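Local structure of pyridoxamine 5'-phosphate oxidase (Burkholderia, 4HMW) at the interface of chains A and B. The protein catalyses FMN-dependent oxidations, with O2 as electron acceptor, in the terminal steps of the biosynthesis of the antibiotic phenazine. Sequence-based numbering; all coordinates share one arbitrary frame. Chains: chain A/B, Pyridoxamine 5'-phosphate oxidase.

Contact 1: the interface of chains A and B. Residues chain A 53, 64-67; chain B 55, 99, 101, 112.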
ATOM      1  N   ALA A  53       2.271   3.626   0.493  1.00 15.16           N
ATOM      2  CA  ALA A  53       2.335   2.254   0.959  1.00 13.53           C
ATOM      3  C   ALA A  53       3.505   1.644   0.237  1.00 12.43           C
ATOM      4  O   ALA A  53       3.438   1.435  -0.955  1.00 14.91           O
ATOM      5  CB  ALA A  53       1.046   1.471   0.610  1.00 13.31           C
ATOM      6  N   SER A  64       6.783  -7.558   2.103  1.00 15.16           N
ATOM      7  CA  SER A  64       6.332  -6.809   3.281  1.00 13.83           C
ATOM      8  C   SER A  64       5.921  -5.393   2.881  1.00 13.60           C
ATOM      9  O   SER A  64       6.279  -4.921   1.813  1.00 14.13           O
ATOM     10  CB  SER A  64       7.469  -6.749   4.317  1.00 12.97           C
ATOM     11  OG  SER A  64       8.585  -6.057   3.757  1.00 15.23           O
ATOM     12  N   SER A  65       5.159  -4.716   3.733  1.00 13.28           N
ATOM     13  CA  SER A  65       4.647  -3.386   3.434  0.64 13.24           C
ATOM     14  C   SER A  65       4.580  -2.515   4.683  1.00 13.52           C
ATOM     15  O   SER A  65       4.413  -3.033   5.780  1.00 13.78           O
ATOM     16  CB  SER A  65       3.231  -3.435   2.834  0.64 17.30           C
ATOM     17  OG  SER A  65       3.157  -4.246   1.702  0.64 21.82           O
ATOM     18  N   ARG A  66       4.687  -1.196   4.495  1.00 11.81           N
ATOM     19  CA  ARG A  66       4.490  -0.223   5.576  1.00 11.07           C
ATOM     20  C   ARG A  66       4.264   1.140   4.960  1.00 11.71           C
ATOM     21  O   ARG A  66       4.699   1.400   3.821  1.00 12.49           O
ATOM     22  CB  ARG A  66       5.692  -0.151   6.536  1.00 13.46           C
ATOM     23  CG  ARG A  66       6.944   0.499   5.992  1.00 13.96           C
ATOM     24  CD  ARG A  66       7.512  -0.268   4.837  1.00 11.41           C
ATOM     25  NE  ARG A  66       8.069  -1.498   5.278  1.00 10.90           N
ATOM     26  CZ  ARG A  66       8.441  -2.497   4.473  1.00 12.85           C
ATOM     27  NH1 ARG A  66       8.990  -3.564   5.005  1.00 13.87           N
ATOM     28  NH2 ARG A  66       8.275  -2.441   3.144  1.00 13.48           N
ATOM     29  N   VAL A  67       3.644   2.047   5.720  1.00 10.65           N
ATOM     30  CA  VAL A  67       3.508   3.441   5.277  1.00 11.62           C
ATOM     31  C   VAL A  67       4.840   4.199   5.413  1.00 10.78           C
ATOM     32  O   VAL A  67       5.527   4.078   6.430  1.00 12.45           O
ATOM     33  CB  VAL A  67       2.439   4.177   6.078  1.00 13.14           C
ATOM     34  CG1 VAL A  67       2.332   5.634   5.630  1.00 13.53           C
ATOM     35  CG2 VAL A  67       1.110   3.463   5.942  1.00 14.52           C
TER
ATOM     36  N   ALA B  55       0.293  -5.716  -2.714  1.00 13.44           N
ATOM     37  CA  ALA B  55       1.554  -5.861  -3.454  1.00 12.75           C
ATOM     38  C   ALA B  55       1.774  -7.315  -3.837  1.00 13.48           C
ATOM     39  O   ALA B  55       1.541  -8.224  -3.036  1.00 14.53           O
ATOM     40  CB  ALA B  55       2.698  -5.372  -2.604  1.00 12.26           C
ATOM     41  N   SER B  99       1.348  -9.151  -0.138  1.00 14.79           N
ATOM     42  CA  SER B  99       1.285  -8.393   1.113  1.00 14.41           C
ATOM     43  C   SER B  99       0.232  -7.334   0.952  1.00 15.93           C
ATOM     44  O   SER B  99       0.149  -6.704  -0.088  1.00 19.47           O
ATOM     45  CB  SER B  99       2.639  -7.748   1.404  1.00 16.92           C
ATOM     46  OG  SER B  99       2.591  -7.036   2.627  1.00 17.01           O
ATOM     47  N   LEU B 101      -1.638  -3.852   2.870  1.00 11.08           N
ATOM     48  CA  LEU B 101      -1.472  -2.852   3.915  1.00  8.93           C
ATOM     49  C   LEU B 101      -2.744  -2.039   4.044  1.00 10.42           C
ATOM     50  O   LEU B 101      -3.248  -1.502   3.057  1.00 12.74           O
ATOM     51  CB  LEU B 101      -0.284  -1.931   3.569  1.00  9.17           C
ATOM     52  CG  LEU B 101       0.078  -0.892   4.647  1.00 11.55           C
ATOM     53  CD1 LEU B 101       0.631  -1.610   5.860  1.00 13.82           C
ATOM     54  CD2 LEU B 101       1.090   0.135   4.102  1.00 13.03           C
ATOM     55  N   MET B 112      -0.446  -4.668   8.494  1.00 13.63           N
ATOM     56  CA  MET B 112       0.261  -5.326   7.395  0.56 14.09           C
ATOM     57  C   MET B 112      -0.082  -6.796   7.436  1.00 14.24           C
ATOM     58  O   MET B 112       0.014  -7.408   8.493  1.00 15.32           O
ATOM     59  CB  MET B 112       1.757  -5.211   7.565  0.56 13.03           C
ATOM     60  CG  MET B 112       2.516  -5.898   6.459  0.56 13.97           C
ATOM     61  SD  MET B 112       4.260  -6.185   6.762  0.56 13.85           S
ATOM     62  CE  MET B 112       4.147  -7.647   7.809  0.56 15.02           C
TER

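Contact 2: the interface of chains A and B. Residues chain A 212-214; chain B 147-149, 155.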
ATOM      1  N   GLN A 212      -2.818   3.111 -22.297  1.00 29.54           N
ATOM      2  CA  GLN A 212      -4.013   3.119 -21.471  1.00 29.72           C
ATOM      3  C   GLN A 212      -4.438   1.689 -21.205  1.00 28.31           C
ATOM      4  O   GLN A 212      -4.307   0.843 -22.075  1.00 28.29           O
ATOM      5  CB  GLN A 212      -5.143   3.875 -22.166  1.00 32.10           C
ATOM      6  CG  GLN A 212      -4.789   5.293 -22.557  1.00 34.27           C
ATOM      7  CD  GLN A 212      -5.944   5.949 -23.283  1.00 38.35           C
ATOM      8  OE1 GLN A 212      -6.718   5.265 -23.976  1.00 41.89           O
ATOM      9  NE2 GLN A 212      -6.081   7.260 -23.137  1.00 38.54           N
ATOM     10  N   LEU A 213      -4.963   1.438 -20.009  1.00 26.75           N
ATOM     11  CA  LEU A 213      -5.336   0.095 -19.584  1.00 22.89           C
ATOM     12  C   LEU A 213      -6.842  -0.071 -19.358  1.00 24.50           C
ATOM     13  O   LEU A 213      -7.538   0.846 -18.919  1.00 24.06           O
ATOM     14  CB  LEU A 213      -4.608  -0.287 -18.284  1.00 22.92           C
ATOM     15  CG  LEU A 213      -3.078  -0.170 -18.300  1.00 24.55           C
ATOM     16  CD1 LEU A 213      -2.499  -0.609 -16.955  1.00 25.37           C
ATOM     17  CD2 LEU A 213      -2.499  -0.994 -19.409  1.00 25.73           C
ATOM     18  N   GLN A 214      -7.336  -1.269 -19.647  1.00 24.02           N
ATOM     19  CA  GLN A 214      -8.718  -1.610 -19.317  1.00 24.48           C
ATOM     20  C   GLN A 214      -8.889  -1.727 -17.801  1.00 25.63           C
ATOM     21  O   GLN A 214      -7.996  -2.219 -17.104  1.00 24.22           O
ATOM     22  CB  GLN A 214      -9.096  -2.916 -20.002  1.00 24.92           C
ATOM     23  CG  GLN A 214      -9.000  -2.816 -21.525  1.00 24.57           C
ATOM     24  CD  GLN A 214      -9.495  -4.087 -22.206  1.00 26.15           C
ATOM     25  OE1 GLN A 214     -10.582  -4.583 -21.905  1.00 25.81           O
ATOM     26  NE2 GLN A 214      -8.699  -4.610 -23.132  1.00 27.89           N
TER
ATOM     27  N   ASP B 147      -5.309  -5.332 -19.487  1.00 27.09           N
ATOM     28  CA  ASP B 147      -4.862  -5.451 -20.850  1.00 29.42           C
ATOM     29  C   ASP B 147      -4.939  -4.062 -21.470  1.00 29.22           C
ATOM     30  O   ASP B 147      -5.621  -3.195 -20.945  1.00 26.95           O
ATOM     31  CB  ASP B 147      -5.743  -6.466 -21.596  1.00 33.87           C
ATOM     32  CG  ASP B 147      -5.467  -7.924 -21.171  1.00 40.08           C
ATOM     33  OD1 ASP B 147      -4.447  -8.174 -20.493  1.00 45.05           O
ATOM     34  OD2 ASP B 147      -6.221  -8.845 -21.580  1.00 42.63           O
ATOM     35  N   GLU B 148      -4.230  -3.837 -22.579  1.00 29.91           N
ATOM     36  CA  GLU B 148      -4.269  -2.540 -23.235  1.00 29.78           C
ATOM     37  C   GLU B 148      -5.677  -2.184 -23.690  1.00 28.52           C
ATOM     38  O   GLU B 148      -6.395  -3.018 -24.258  1.00 28.58           O
ATOM     39  CB  GLU B 148      -3.295  -2.480 -24.422  1.00 34.00           C
ATOM     40  CG  GLU B 148      -3.227  -1.102 -25.070  1.00 40.06           C
ATOM     41  CD  GLU B 148      -2.054  -0.914 -26.044  1.00 45.26           C
ATOM     42  OE1 GLU B 148      -1.377  -1.910 -26.407  1.00 46.37           O
ATOM     43  OE2 GLU B 148      -1.811   0.250 -26.452  1.00 46.56           O
ATOM     44  N   LEU B 149      -6.064  -0.937 -23.453  1.00 28.55           N
ATOM     45  CA  LEU B 149      -7.337  -0.427 -23.924  1.00 31.78           C
ATOM     46  C   LEU B 149      -7.119   0.201 -25.283  1.00 34.96           C
ATOM     47  O   LEU B 149      -6.366   1.168 -25.419  1.00 37.15           O
ATOM     48  CB  LEU B 149      -7.876   0.606 -22.936  1.00 31.81           C
ATOM     49  CG  LEU B 149      -9.167   1.284 -23.365  1.00 32.88           C
ATOM     50  CD1 LEU B 149     -10.356   0.303 -23.389  1.00 33.25           C
ATOM     51  CD2 LEU B 149      -9.433   2.427 -22.410  1.00 33.34           C
ATOM     52  N   LEU B 155     -15.666  -0.252 -25.686  1.00 32.88           N
ATOM     53  CA  LEU B 155     -15.809  -0.925 -24.403  1.00 31.63           C
ATOM     54  C   LEU B 155     -17.057  -0.399 -23.685  1.00 30.74           C
ATOM     55  O   LEU B 155     -17.909  -1.167 -23.230  1.00 28.82           O
ATOM     56  CB  LEU B 155     -14.548  -0.682 -23.556  1.00 32.31           C
ATOM     57  CG  LEU B 155     -14.143  -1.818 -22.612  1.00 35.42           C
ATOM     58  CD1 LEU B 155     -12.941  -1.410 -21.774  1.00 38.79           C
ATOM     59  CD2 LEU B 155     -15.279  -2.217 -21.740  1.00 38.31           C
TER
HETATM   60  O   HOH W   1      -3.113   2.385 -25.134  1.00 41.12           O

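Contact 1: the interface of chains A and B
A:Ser65, A:Arg66 and A:Val67, extended along strand 63-69, lie against side chains that project from two strands of the partner, B:Leu101 and B:Ser99 from 97-104 and B:Met112 from 109-119. The patch belongs to the two-fold interface of a flavin-dependent oxidase of the pyridoxamine 5'-phosphate oxidase family, and strand 63-69 also carries the FMN-binding residues A:Arg66 and A:Val67. B:Leu101 carries the apolar contact. Its CG stands anti to the backbone N (chi1 -175°), and the turn at chi2 (68°) lays the CD2 methyl over the peptide that follows A:Arg66. B:Leu101 CD2 is 3.4 Å from A:Arg66 C, the carbonyl carbon. The same methyl meets A:Ala53 CB at 3.7 Å and A:Val67 CG2 at 3.8 Å, the valine and leucine side chains crossing at about a right angle. The other branch, CD1, faces A:Ser65 O and A:Arg66 CA more loosely. Beside this apolar contact the two serines meet hydroxyl to hydroxyl: A:Ser65 OG and B:Ser99 OG are hydrogen-bonded at 3.0 Å, either one being a possible donor. B:Met112 brings its thioether to the backbone of A:Ser65 on an extended stem. Its SD lies 3.3 Å from A:Ser65 O and also receives a weak hydrogen bond from the A:Ser65 amide, so the sulfur packs against backbone polar atoms of the serine. On the chain A side, the guanidinium group of A:Arg66 folds back along its own strand, and its NH1 donates to the hydroxyl OG of A:Ser64 at 2.8 Å, with OG tilted 27° out of the guanidinium plane.

Contact 2: the interface of chains A and B
B:Asp147, B:Glu148 and B:Leu149 pair with A:Gln212, A:Leu213 and A:Gln214 as a short antiparallel beta bridge, joining the C-terminal tail of one pyridoxamine 5'-phosphate oxidase-family subunit to a loop of the other. Two backbone hydrogen bonds flank the bridge between A:Leu213 and B:Glu148: B:Leu149 N donates to A:Gln212 O at 2.9 Å, and A:Gln214 N donates to B:Asp147 O, also at 2.9 Å. A side-chain bond extends this ladder. The carboxamide of A:Gln214 turns its NE2 to the backbone carbonyl B:Glu148 O, 3.0 Å away. That oxygen lies close to the amide plane, whereas NE2 stands above the carbonyl plane, 49° out of it. With CG anti to its carbonyl carbon (chi1 -61°) and the chain extended beyond, A:Gln214 reaches across the loop to this oxygen. The amide plane is turned 74° from the carboxylate of B:Asp147, whose CB lies beside NE2. Water adds a further link: water 1 is 2.9 Å from the backbone A:Gln212 N. On its other side, water 1 is 2.8 Å from B:Glu148 OE2, a carboxylate oxygen at the end of an extended chain. Apolar packing involves the aliphatic stem of A:Gln214, whose CG touches B:Leu149 CA at 3.8 Å and B:Leu149 CD1 at 3.9 Å. A looser van der Waals contact comes from helix 152-165, where B:Leu155 CD1 lies 4.0 Å from the amide oxygen A:Gln214 OE1.

Contact 1 and contact 2 belong to one two-fold interface, and the centres of their C-alpha atoms lie about 27 Å apart. No residue is common to both. Contact 1 joins strands 51-57 and 63-69 of chain A to strands of chain B; because A:Arg66 and A:Val67 both bind FMN and touch the partner, dimer packing probably helps to shape that site. Contact 2 sets the end of strand 207-212 and the tail beyond it against loop residues 147-149 and helix 152-165 of chain B. It probably helps to hold the C-terminal tail, part of the family's dimerisation region. Each has a twin with the chains exchanged.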